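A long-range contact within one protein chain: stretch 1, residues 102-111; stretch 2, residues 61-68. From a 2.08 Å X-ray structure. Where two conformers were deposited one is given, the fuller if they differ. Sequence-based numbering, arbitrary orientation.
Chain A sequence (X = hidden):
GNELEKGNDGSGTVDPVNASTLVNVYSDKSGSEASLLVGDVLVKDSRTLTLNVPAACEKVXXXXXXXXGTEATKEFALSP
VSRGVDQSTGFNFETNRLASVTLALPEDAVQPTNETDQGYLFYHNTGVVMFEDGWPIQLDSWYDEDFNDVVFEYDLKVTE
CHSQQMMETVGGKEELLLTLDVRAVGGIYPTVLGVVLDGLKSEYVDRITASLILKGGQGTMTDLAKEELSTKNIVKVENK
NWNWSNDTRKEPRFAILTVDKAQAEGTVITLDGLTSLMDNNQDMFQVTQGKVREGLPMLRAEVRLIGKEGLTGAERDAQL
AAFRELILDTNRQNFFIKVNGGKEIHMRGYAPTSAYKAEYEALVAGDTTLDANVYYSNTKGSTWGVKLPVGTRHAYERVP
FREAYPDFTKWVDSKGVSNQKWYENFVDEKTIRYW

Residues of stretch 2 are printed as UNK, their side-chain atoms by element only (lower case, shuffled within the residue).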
# COMPACT_ATOMS: atom_id res chain seq x y z
N THR A 102 8.96 2.99 22.77
CA THR A 102 10.17 3.61 23.27
C THR A 102 11.24 2.54 23.22
O THR A 102 11.18 1.56 23.95
CB THR A 102 9.96 4.25 24.64
OG1 THR A 102 9.01 5.31 24.47
CG2 THR A 102 11.26 4.83 25.22
N LEU A 103 12.15 2.69 22.27
CA LEU A 103 13.23 1.73 22.09
C LEU A 103 14.38 2.04 23.05
O LEU A 103 14.63 3.20 23.40
CB LEU A 103 13.72 1.76 20.63
CG LEU A 103 12.69 1.45 19.53
CD1 LEU A 103 13.32 1.68 18.17
CD2 LEU A 103 12.12 0.02 19.65
N ALA A 104 15.10 0.99 23.44
CA ALA A 104 16.29 1.07 24.29
C ALA A 104 17.20 -0.07 23.89
O ALA A 104 16.72 -1.17 23.56
CB ALA A 104 15.93 0.99 25.77
N LEU A 105 18.48 0.22 23.84
CA LEU A 105 19.50 -0.75 23.45
C LEU A 105 19.97 -1.61 24.64
O LEU A 105 20.56 -1.07 25.59
CB LEU A 105 20.70 -0.00 22.84
CG LEU A 105 21.18 -0.36 21.46
CD1 LEU A 105 20.04 -0.43 20.45
CD2 LEU A 105 22.21 0.63 21.01
N PRO A 106 19.80 -2.96 24.56
CA PRO A 106 20.33 -3.84 25.62
C PRO A 106 21.84 -3.71 25.72
O PRO A 106 22.48 -3.24 24.78
CB PRO A 106 19.91 -5.24 25.14
CG PRO A 106 18.75 -5.00 24.25
CD PRO A 106 19.14 -3.76 23.51
N GLU A 107 22.43 -4.10 26.86
CA GLU A 107 23.86 -3.94 27.11
C GLU A 107 24.76 -4.82 26.21
O GLU A 107 25.95 -4.52 26.08
CB GLU A 107 24.18 -4.22 28.59
CG GLU A 107 23.77 -3.10 29.54
CD GLU A 107 24.34 -1.71 29.32
OE1 GLU A 107 25.48 -1.59 28.82
OE2 GLU A 107 23.64 -0.73 29.67
N ASP A 108 24.21 -5.90 25.62
CA ASP A 108 24.97 -6.77 24.73
C ASP A 108 24.83 -6.34 23.24
O ASP A 108 25.27 -7.07 22.35
CB ASP A 108 24.51 -8.23 24.92
CG ASP A 108 23.07 -8.52 24.52
OD1 ASP A 108 22.30 -7.56 24.30
OD2 ASP A 108 22.74 -9.69 24.37
N ALA A 109 24.24 -5.17 22.97
CA ALA A 109 24.06 -4.68 21.60
C ALA A 109 25.30 -4.01 21.07
O ALA A 109 26.14 -3.54 21.86
CB ALA A 109 22.90 -3.71 21.55
N VAL A 110 25.41 -3.91 19.71
CA VAL A 110 26.48 -3.12 19.09
C VAL A 110 26.17 -1.65 19.47
O VAL A 110 25.08 -1.15 19.16
CB VAL A 110 26.66 -3.30 17.55
CG1 VAL A 110 27.68 -2.29 17.01
CG2 VAL A 110 27.10 -4.73 17.23
N GLN A 111 27.07 -1.03 20.23
CA GLN A 111 26.89 0.33 20.72
C GLN A 111 27.14 1.37 19.62
O GLN A 111 28.09 1.24 18.85
CB GLN A 111 27.78 0.59 21.94
CG GLN A 111 27.39 -0.27 23.17
CD GLN A 111 25.95 -0.06 23.61
OE1 GLN A 111 25.52 1.06 23.92
NE2 GLN A 111 25.17 -1.12 23.61
N UNK A 61 8.85 -6.08 17.93
CA UNK A 61 10.10 -6.81 18.08
C UNK A 61 11.24 -6.08 17.42
O UNK A 61 11.21 -5.82 16.22
c UNK A 61 6.42 -9.47 18.26
o UNK A 61 5.55 -10.83 20.00
c UNK A 61 7.89 -10.31 19.96
c UNK A 61 7.50 -8.86 17.63
c UNK A 61 8.97 -9.71 19.32
c UNK A 61 9.95 -8.24 17.52
c UNK A 61 8.80 -8.97 18.15
c UNK A 61 6.62 -10.20 19.41
N UNK A 62 12.23 -5.75 18.23
CA UNK A 62 13.43 -5.06 17.77
C UNK A 62 14.53 -6.08 17.56
O UNK A 62 14.94 -6.75 18.52
c UNK A 62 16.60 -3.29 20.81
c UNK A 62 15.06 -3.15 18.38
se UNK A 62 15.70 -1.99 19.80
c UNK A 62 13.85 -3.99 18.81
N UNK A 63 14.98 -6.24 16.30
CA UNK A 63 16.10 -7.13 15.99
C UNK A 63 17.36 -6.28 16.02
O UNK A 63 17.38 -5.16 15.48
c UNK A 63 14.76 -8.86 14.72
c UNK A 63 13.77 -11.06 14.18
c UNK A 63 15.04 -10.23 14.12
n UNK A 63 13.96 -12.39 14.82
c UNK A 63 15.93 -7.87 14.66
N UNK A 64 18.40 -6.78 16.70
CA UNK A 64 19.64 -6.02 16.81
C UNK A 64 20.88 -6.92 16.75
O UNK A 64 20.81 -8.10 17.10
c UNK A 64 18.71 -7.13 21.27
c UNK A 64 18.61 -6.44 20.06
c UNK A 64 19.64 -5.19 18.11
c UNK A 64 19.95 -7.35 21.85
c UNK A 64 19.75 -5.99 19.40
c UNK A 64 21.09 -6.90 21.21
o UNK A 64 20.04 -8.02 23.03
c UNK A 64 20.99 -6.21 20.00
N UNK A 65 22.01 -6.33 16.35
CA UNK A 65 23.31 -6.97 16.28
C UNK A 65 23.95 -6.95 17.63
O UNK A 65 24.00 -5.90 18.28
n UNK A 65 23.56 -5.14 13.21
c UNK A 65 24.21 -6.25 15.25
o UNK A 65 23.19 -7.31 13.39
c UNK A 65 23.63 -6.28 13.87
N UNK A 66 24.43 -8.11 18.07
CA UNK A 66 25.08 -8.24 19.36
C UNK A 66 26.56 -8.02 19.21
O UNK A 66 27.11 -8.11 18.11
o UNK A 66 25.51 -10.63 19.26
c UNK A 66 23.32 -9.93 20.20
c UNK A 66 24.82 -9.61 20.00
N UNK A 67 27.20 -7.78 20.36
CA UNK A 67 28.63 -7.54 20.48
C UNK A 67 29.43 -8.81 20.05
O UNK A 67 30.62 -8.71 19.75
c UNK A 67 30.29 -6.33 22.00
c UNK A 67 28.96 -7.06 21.92
c UNK A 67 28.88 -8.20 22.95
N UNK A 68 28.77 -9.99 19.99
CA UNK A 68 29.41 -11.25 19.59
C UNK A 68 29.26 -11.53 18.08
O UNK A 68 29.95 -12.41 17.56
o UNK A 68 27.54 -12.73 19.99
c UNK A 68 28.86 -12.42 20.40

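Position 61 carries one carbon leading to a six-carbon ring that bears a single oxygen, itself hydrogen-bonded elsewhere in the structure. Its CA-to-CB bond points away from stretch 1, and its closest side-chain approach is CB to Leu103 CD2, 8.8 Å. The phenol makes it Tyr61.

Position 62 has an unbranched chain of two carbons, a selenium and a terminal carbon. The CA-to-CB bond points toward stretch 1, and chi1 and chi2 are both t. The selenium lies 4.1 Å from Leu103 CD2, the terminal carbon 3.7 Å from Pro106 CD and 3.5 Å from Ala104 O. The composition fits only selenomethionine, here Met62.

Position 63 shows four carbons in a row ending in nitrogen, out of reach of stretch 1 and with that nitrogen hydrogen-bonded elsewhere in the structure. It is Lys63.

At position 64 a six-carbon ring with one oxygen again follows a single carbon. The oxygen sits 2.6 Å from Asp108 OD1 and distinguishes Tyr64 from phenylalanine. Tyr64 OH donates a hydrogen bond to that carboxylate oxygen, which lies at the ring edge, near its plane. Pro106 covers one face: its CD is 4.2 Å from the ring centroid and 16° off the normal, a CH-pi arrangement. Ala109 CB approaches Tyr64 CD2 obliquely at 3.5 Å.

Position 65 has two carbons, the second bearing one oxygen and one nitrogen. Its CB packs 3.8 Å from Val110 CG2. The amide is one carbon shorter than glutamine's, hence Asn65.

Position 66 has a CB carrying one oxygen and one carbon. Its CA-to-CB bond points away overall, although CB still touches stretch 1. This is Thr66, whose OG1 lies 3.0 Å from the side-chain oxygen of position 68, a hydrogen bond in which either could donate.

Position 67 has three carbons branching at CB, which lies 3.7 Å from Asp108 O, giving Val67; two conformers were deposited, one of them given. Position 68, one carbon and one oxygen without contact to stretch 1, is Ser68.

The contact combines side-chain packing with a single beta bridge. Ala109 and Thr66 face each other with CA atoms 4.3 Å apart, flanked by two backbone hydrogen bonds: Val110 N to Asn65 O (2.8 Å, 155°) and Val67 N to Asp108 O (2.9 Å, 153°). A type I turn from Pro106 to Ala109, closed by Ala109 N to Pro106 O at 3.2 Å, lets one short segment supply the proline over the Tyr64 ring, the carboxylate at its edge and the bridged backbone. Together the stretches bury 512 Å², both sides summed.

Stretch 2, residues 61-68: YMKYNTVS
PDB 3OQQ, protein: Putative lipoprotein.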